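PDB 6RVB: NADH oxidase from Thermus thermophilus, which probably uses NADH to reduce coenzyme A disulfide, as an FAD-containing flavoprotein of the class-III pyridine nucleotide-disulfide oxidoreductase family. Local coordinates for residues S285-L298 with E317-F329. Residues are numbered along the deposited sequence; the frame is centred on the assembly and turned at random.
Sequences SFHRVLKRPYWLPL and EARFLGVVGTAIF. With NAD (nicotinamide-adenine-dinucleotide), chain F.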
loop_
_atom_site.group_PDB
_atom_site.type_symbol
_atom_site.label_atom_id
_atom_site.label_comp_id
_atom_site.label_asym_id
_atom_site.label_seq_id
_atom_site.Cartn_x
_atom_site.Cartn_y
_atom_site.Cartn_z
ATOM N N SER A 285 20.541 -14.713 3.239
ATOM C CA SER A 285 19.738 -14.548 2.029
ATOM C C SER A 285 20.479 -13.590 1.099
ATOM O O SER A 285 21.310 -12.775 1.547
ATOM C CB SER A 285 18.333 -14.017 2.324
ATOM O OG SER A 285 17.628 -14.722 3.338
ATOM N N PHE A 286 20.198 -13.690 -0.196
ATOM C CA PHE A 286 20.879 -12.801 -1.144
ATOM C C PHE A 286 20.267 -11.460 -1.228
ATOM O O PHE A 286 19.117 -11.348 -1.531
ATOM C CB PHE A 286 20.858 -13.402 -2.504
ATOM C CG PHE A 286 21.523 -12.585 -3.567
ATOM C CD1 PHE A 286 22.900 -12.512 -3.668
ATOM C CD2 PHE A 286 20.782 -11.994 -4.558
ATOM C CE1 PHE A 286 23.514 -11.806 -4.695
ATOM C CE2 PHE A 286 21.405 -11.326 -5.578
ATOM C CZ PHE A 286 22.779 -11.238 -5.627
ATOM N N HIS A 287 21.030 -10.428 -0.951
ATOM C CA HIS A 287 20.437 -9.100 -1.022
ATOM C C HIS A 287 20.501 -8.548 -2.384
ATOM O O HIS A 287 21.553 -8.394 -2.946
ATOM C CB HIS A 287 21.152 -8.154 -0.119
ATOM C CG HIS A 287 20.401 -6.900 0.169
ATOM N ND1 HIS A 287 19.980 -6.565 1.437
ATOM C CD2 HIS A 287 20.072 -5.869 -0.628
ATOM C CE1 HIS A 287 19.380 -5.393 1.398
ATOM N NE2 HIS A 287 19.408 -4.965 0.151
ATOM N N ARG A 288 19.371 -8.215 -2.923
ATOM C CA ARG A 288 19.362 -7.777 -4.326
ATOM C C ARG A 288 19.883 -6.393 -4.697
ATOM O O ARG A 288 20.173 -6.207 -5.872
ATOM C CB ARG A 288 17.981 -7.994 -4.957
ATOM C CG ARG A 288 17.653 -9.437 -5.036
ATOM C CD ARG A 288 16.242 -9.741 -5.417
ATOM N NE ARG A 288 15.926 -9.431 -6.808
ATOM C CZ ARG A 288 16.068 -10.247 -7.839
ATOM N NH1 ARG A 288 16.531 -11.478 -7.723
ATOM N NH2 ARG A 288 15.741 -9.818 -9.000
ATOM N N VAL A 289 19.972 -5.462 -3.726
ATOM C CA VAL A 289 20.571 -4.163 -3.911
ATOM C C VAL A 289 22.037 -4.313 -3.741
ATOM O O VAL A 289 22.765 -3.913 -4.630
ATOM C CB VAL A 289 19.991 -3.135 -2.962
ATOM C CG1 VAL A 289 20.474 -1.775 -3.313
ATOM C CG2 VAL A 289 18.466 -3.207 -2.976
ATOM N N LEU A 290 22.481 -4.926 -2.638
ATOM C CA LEU A 290 23.900 -5.020 -2.338
ATOM C C LEU A 290 24.599 -6.049 -3.201
ATOM O O LEU A 290 25.803 -6.006 -3.353
ATOM C CB LEU A 290 24.103 -5.349 -0.892
ATOM C CG LEU A 290 23.678 -4.321 0.128
ATOM C CD1 LEU A 290 23.594 -4.972 1.511
ATOM C CD2 LEU A 290 24.670 -3.263 0.038
ATOM N N LYS A 291 23.836 -6.942 -3.801
ATOM C CA LYS A 291 24.335 -8.078 -4.584
ATOM C C LYS A 291 25.355 -8.931 -3.910
ATOM O O LYS A 291 26.349 -9.247 -4.490
ATOM C CB LYS A 291 24.851 -7.673 -5.956
ATOM C CG LYS A 291 23.979 -6.638 -6.687
ATOM C CD LYS A 291 23.119 -7.112 -7.830
ATOM C CE LYS A 291 22.619 -5.936 -8.682
ATOM N NZ LYS A 291 23.774 -4.979 -9.091
ATOM N N ARG A 292 25.081 -9.327 -2.684
ATOM C CA ARG A 292 25.854 -10.273 -1.939
ATOM C C ARG A 292 24.928 -10.898 -0.893
ATOM O O ARG A 292 23.785 -10.558 -0.765
ATOM C CB ARG A 292 26.995 -9.562 -1.281
ATOM C CG ARG A 292 26.604 -8.538 -0.382
ATOM C CD ARG A 292 27.746 -7.874 0.142
ATOM N NE ARG A 292 27.453 -7.104 1.337
ATOM C CZ ARG A 292 27.605 -5.794 1.378
ATOM N NH1 ARG A 292 28.001 -5.130 0.317
ATOM N NH2 ARG A 292 27.358 -5.154 2.491
ATOM N N PRO A 293 25.404 -11.873 -0.168
ATOM C CA PRO A 293 24.645 -12.442 0.937
ATOM C C PRO A 293 24.542 -11.478 2.097
ATOM O O PRO A 293 25.413 -10.636 2.305
ATOM C CB PRO A 293 25.518 -13.614 1.347
ATOM C CG PRO A 293 26.263 -13.921 0.208
ATOM C CD PRO A 293 26.576 -12.686 -0.462
ATOM N N TYR A 294 23.495 -11.684 2.868
ATOM C CA TYR A 294 23.006 -10.714 3.813
ATOM C C TYR A 294 22.143 -11.447 4.881
ATOM O O TYR A 294 21.681 -12.513 4.622
ATOM C CB TYR A 294 22.214 -9.703 3.015
ATOM C CG TYR A 294 21.786 -8.554 3.804
ATOM C CD1 TYR A 294 22.649 -7.505 4.113
ATOM C CD2 TYR A 294 20.537 -8.530 4.299
ATOM C CE1 TYR A 294 22.240 -6.463 4.937
ATOM C CE2 TYR A 294 20.108 -7.499 5.074
ATOM C CZ TYR A 294 20.942 -6.455 5.417
ATOM O OH TYR A 294 20.351 -5.472 6.203
ATOM N N TRP A 295 21.958 -10.935 6.082
ATOM C CA TRP A 295 21.197 -11.686 7.029
ATOM C C TRP A 295 19.981 -10.923 7.318
ATOM O O TRP A 295 20.069 -9.881 7.843
ATOM C CB TRP A 295 21.985 -11.937 8.332
ATOM C CG TRP A 295 21.273 -12.797 9.353
ATOM C CD1 TRP A 295 20.598 -13.918 9.098
ATOM C CD2 TRP A 295 21.198 -12.615 10.785
ATOM N NE1 TRP A 295 20.055 -14.432 10.223
ATOM C CE2 TRP A 295 20.424 -13.663 11.289
ATOM C CE3 TRP A 295 21.687 -11.667 11.685
ATOM C CZ2 TRP A 295 20.136 -13.784 12.596
ATOM C CZ3 TRP A 295 21.368 -11.813 12.956
ATOM C CH2 TRP A 295 20.585 -12.827 13.399
ATOM N N LEU A 296 18.822 -11.420 6.970
ATOM C CA LEU A 296 17.608 -10.681 7.178
ATOM C C LEU A 296 16.553 -11.565 7.947
ATOM O O LEU A 296 15.621 -12.092 7.375
ATOM C CB LEU A 296 17.128 -10.159 5.817
ATOM C CG LEU A 296 15.785 -9.493 5.740
ATOM C CD1 LEU A 296 16.038 -8.158 6.310
ATOM C CD2 LEU A 296 15.441 -9.359 4.370
ATOM N N PRO A 297 16.702 -11.691 9.272
ATOM C CA PRO A 297 15.836 -12.503 10.102
ATOM C C PRO A 297 14.446 -12.022 10.295
ATOM O O PRO A 297 14.060 -11.770 11.413
ATOM C CB PRO A 297 16.516 -12.448 11.439
ATOM C CG PRO A 297 17.833 -12.025 11.215
ATOM C CD PRO A 297 17.820 -11.153 10.036
ATOM N N LEU A 298 13.674 -11.954 9.239
ATOM C CA LEU A 298 12.246 -11.662 9.349
ATOM C C LEU A 298 11.457 -12.901 9.097
ATOM O O LEU A 298 11.963 -13.820 8.515
ATOM C CB LEU A 298 11.832 -10.613 8.321
ATOM C CG LEU A 298 12.687 -9.363 8.492
ATOM C CD1 LEU A 298 12.648 -8.630 7.297
ATOM C CD2 LEU A 298 12.242 -8.513 9.611
ATOM N N GLU A 317 10.122 -27.967 -8.442
ATOM C CA GLU A 317 11.050 -26.955 -8.814
ATOM C C GLU A 317 10.724 -25.679 -8.036
ATOM O O GLU A 317 9.636 -25.151 -8.133
ATOM C CB GLU A 317 10.977 -26.673 -10.321
ATOM C CG GLU A 317 11.721 -25.414 -10.739
ATOM C CD GLU A 317 11.531 -25.088 -12.187
ATOM O OE1 GLU A 317 10.351 -25.323 -12.642
ATOM O OE2 GLU A 317 12.553 -24.604 -12.816
ATOM N N ALA A 318 11.665 -25.147 -7.263
ATOM C CA ALA A 318 11.363 -23.932 -6.570
ATOM C C ALA A 318 12.698 -23.285 -6.334
ATOM O O ALA A 318 13.651 -23.998 -6.105
ATOM C CB ALA A 318 10.721 -24.281 -5.317
ATOM N N ARG A 319 12.794 -21.960 -6.457
ATOM C CA ARG A 319 14.051 -21.257 -6.174
ATOM C C ARG A 319 13.718 -20.067 -5.277
ATOM O O ARG A 319 12.630 -19.577 -5.352
ATOM C CB ARG A 319 14.739 -20.812 -7.423
ATOM C CG ARG A 319 15.284 -21.882 -8.238
ATOM C CD ARG A 319 16.384 -21.451 -9.246
ATOM N NE ARG A 319 17.239 -22.591 -9.413
ATOM C CZ ARG A 319 18.538 -22.626 -9.207
ATOM N NH1 ARG A 319 19.157 -21.537 -8.883
ATOM N NH2 ARG A 319 19.222 -23.763 -9.324
ATOM N N PHE A 320 14.593 -19.699 -4.346
ATOM C CA PHE A 320 14.455 -18.483 -3.556
ATOM C C PHE A 320 15.403 -17.411 -4.107
ATOM O O PHE A 320 16.626 -17.590 -4.100
ATOM C CB PHE A 320 14.720 -18.728 -2.087
ATOM C CG PHE A 320 14.651 -17.484 -1.263
ATOM C CD1 PHE A 320 13.443 -16.831 -1.058
ATOM C CD2 PHE A 320 15.798 -16.934 -0.675
ATOM C CE1 PHE A 320 13.368 -15.674 -0.305
ATOM C CE2 PHE A 320 15.717 -15.766 0.112
ATOM C CZ PHE A 320 14.521 -15.150 0.286
ATOM N N LEU A 321 14.831 -16.303 -4.591
ATOM C CA LEU A 321 15.580 -15.357 -5.365
ATOM C C LEU A 321 16.085 -14.130 -4.711
ATOM O O LEU A 321 16.680 -13.322 -5.372
ATOM C CB LEU A 321 14.758 -14.957 -6.546
ATOM C CG LEU A 321 14.435 -16.075 -7.534
ATOM C CD1 LEU A 321 13.726 -15.493 -8.701
ATOM C CD2 LEU A 321 15.652 -16.682 -8.106
ATOM N N GLY A 322 15.852 -13.978 -3.433
ATOM C CA GLY A 322 16.476 -12.903 -2.715
ATOM C C GLY A 322 15.578 -12.023 -1.890
ATOM O O GLY A 322 14.356 -12.203 -1.877
ATOM N N VAL A 323 16.185 -11.065 -1.194
ATOM C CA VAL A 323 15.432 -10.048 -0.512
ATOM C C VAL A 323 16.015 -8.670 -0.840
ATOM O O VAL A 323 17.075 -8.487 -1.446
ATOM C CB VAL A 323 15.458 -10.292 0.972
ATOM C CG1 VAL A 323 14.975 -11.654 1.231
ATOM C CG2 VAL A 323 16.906 -10.106 1.521
ATOM N N VAL A 324 15.286 -7.686 -0.405
ATOM C CA VAL A 324 15.710 -6.363 -0.619
ATOM C C VAL A 324 15.766 -5.575 0.756
ATOM O O VAL A 324 16.289 -4.452 0.862
ATOM C CB VAL A 324 14.790 -5.860 -1.674
ATOM C CG1 VAL A 324 14.028 -4.719 -1.227
ATOM C CG2 VAL A 324 15.534 -5.590 -2.837
ATOM N N GLY A 325 15.242 -6.196 1.819
ATOM C CA GLY A 325 15.234 -5.605 3.143
ATOM C C GLY A 325 13.955 -4.952 3.625
ATOM O O GLY A 325 14.017 -4.152 4.524
ATOM N N THR A 326 12.812 -5.276 3.047
ATOM C CA THR A 326 11.561 -4.622 3.465
ATOM C C THR A 326 11.151 -4.995 4.873
ATOM O O THR A 326 11.171 -6.173 5.180
ATOM C CB THR A 326 10.423 -4.959 2.509
ATOM O OG1 THR A 326 10.876 -4.794 1.152
ATOM C CG2 THR A 326 9.238 -4.174 2.773
ATOM N N ALA A 327 10.863 -4.004 5.718
ATOM C CA ALA A 327 10.401 -4.241 7.085
ATOM C C ALA A 327 9.378 -3.247 7.536
ATOM O O ALA A 327 9.504 -2.096 7.243
ATOM C CB ALA A 327 11.517 -4.251 8.029
ATOM N N ILE A 328 8.369 -3.665 8.262
ATOM C CA ILE A 328 7.410 -2.708 8.785
ATOM C C ILE A 328 7.111 -3.066 10.259
ATOM O O ILE A 328 7.144 -4.258 10.616
ATOM C CB ILE A 328 6.185 -2.679 7.912
ATOM C CG1 ILE A 328 5.268 -1.590 8.360
ATOM C CG2 ILE A 328 5.386 -3.949 7.963
ATOM C CD1 ILE A 328 4.043 -1.585 7.585
ATOM N N PHE A 329 6.934 -2.065 11.118
ATOM C CA PHE A 329 6.524 -2.315 12.470
ATOM C C PHE A 329 5.587 -1.242 12.974
ATOM O O PHE A 329 5.428 -0.239 12.366
ATOM C CB PHE A 329 7.700 -2.545 13.407
ATOM C CG PHE A 329 8.489 -1.309 13.740
ATOM C CD1 PHE A 329 9.509 -0.918 12.965
ATOM C CD2 PHE A 329 8.222 -0.558 14.813
ATOM C CE1 PHE A 329 10.196 0.212 13.229
ATOM C CE2 PHE A 329 8.934 0.551 15.079
ATOM C CZ PHE A 329 9.900 0.929 14.295
HETATM P PA NAD F . 18.130 -4.605 16.894
HETATM O O1A NAD F . 17.088 -4.261 15.857
HETATM O O2A NAD F . 19.454 -4.995 16.486
HETATM O O5B NAD F . 18.329 -3.370 17.936
HETATM C C5B NAD F . 18.970 -2.058 17.766
HETATM C C4B NAD F . 20.081 -1.770 18.832
HETATM O O4B NAD F . 20.830 -0.608 19.286
HETATM C C3B NAD F . 19.331 -2.127 20.017
HETATM O O3B NAD F . 19.138 -3.457 19.762
HETATM C C2B NAD F . 20.403 -1.907 21.037
HETATM O O2B NAD F . 21.170 -2.914 21.682
HETATM C C1B NAD F . 21.517 -1.284 20.347
HETATM N N9A NAD F . 21.756 -0.984 21.815
HETATM C C8A NAD F . 21.130 -0.065 22.702
HETATM N N7A NAD F . 21.587 -0.080 24.005
HETATM C C5A NAD F . 22.494 -1.043 23.969
HETATM C C6A NAD F . 23.224 -1.426 25.009
HETATM N N6A NAD F . 22.953 -0.755 26.061
HETATM N N1A NAD F . 24.113 -2.454 24.879
HETATM C C2A NAD F . 24.169 -3.035 23.600
HETATM N N3A NAD F . 23.386 -2.662 22.502
HETATM C C4A NAD F . 22.583 -1.655 22.691
HETATM O O3 NAD F . 17.591 -5.866 17.641
HETATM P PN NAD F . 16.104 -6.321 18.089
HETATM O O1N NAD F . 16.463 -7.281 19.246
HETATM O O2N NAD F . 15.170 -5.221 18.335
HETATM O O5D NAD F . 15.601 -6.952 16.721
HETATM C C5D NAD F . 14.986 -8.218 16.704
HETATM C C4D NAD F . 14.812 -8.883 15.329
HETATM O O4D NAD F . 13.702 -9.813 15.247
HETATM C C3D NAD F . 14.613 -7.779 14.322
HETATM O O3D NAD F . 15.816 -7.211 13.761
HETATM C C2D NAD F . 13.809 -8.562 13.331
HETATM O O2D NAD F . 14.661 -9.426 12.666
HETATM C C1D NAD F . 12.919 -9.444 14.163
HETATM N N1N NAD F . 11.836 -8.485 14.492
HETATM C C2N NAD F . 11.150 -7.874 13.447
HETATM C C3N NAD F . 10.115 -6.928 13.640
HETATM C C7N NAD F . 9.371 -6.281 12.469
HETATM O O7N NAD F . 9.856 -6.298 11.145
HETATM N N7N NAD F . 8.218 -5.647 12.710
HETATM C C4N NAD F . 9.765 -6.599 14.960
HETATM C C5N NAD F . 10.455 -7.184 16.008
HETATM C C6N NAD F . 11.486 -8.111 15.760
#
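One face of the His-287 ring lies against Val-323 O and Val-324 CA, while Leu-290 CD1 backs the opposite face and Val-289 N and Tyr-294 CD2 lie at its edge. The Phe-320 ring receives Ser-285 CB at its edge, 3.8 Å from CE2, and carries Gly-322 N over the centre of one face. The backbones form a single beta bridge: Val-323 N donates to Phe-286 O at 3.0 Å, and Arg-288 N to Val-323 O at 2.7 Å, almost straight (174°). Bending at chi3 (70°), the Arg-288 chain brings NH1 to Leu-321 O, 3.0 Å away and 16° out of the guanidinium plane; NH2 is held by His-409 O. Leu-296 CD2 packs on Val-323 CG2, the two side chains running in opposite directions. Asp-421 OD2 of the second subunit accepts hydrogen bonds from Val-324 N and Gly-325 N, joining the bridge to the dimer interface. Past Leu-296, the ribose O2D of NAD donates to Pro-297 O at 2.7 Å, and its carboxamide N7N to Ile-328 O at 2.7 Å. Hairpin 285-294 packs on extended segment 320-325, which leads into strand 327-331, and both segments supply carbonyls to the NAD site of a pyridine nucleotide-disulfide oxidoreductase.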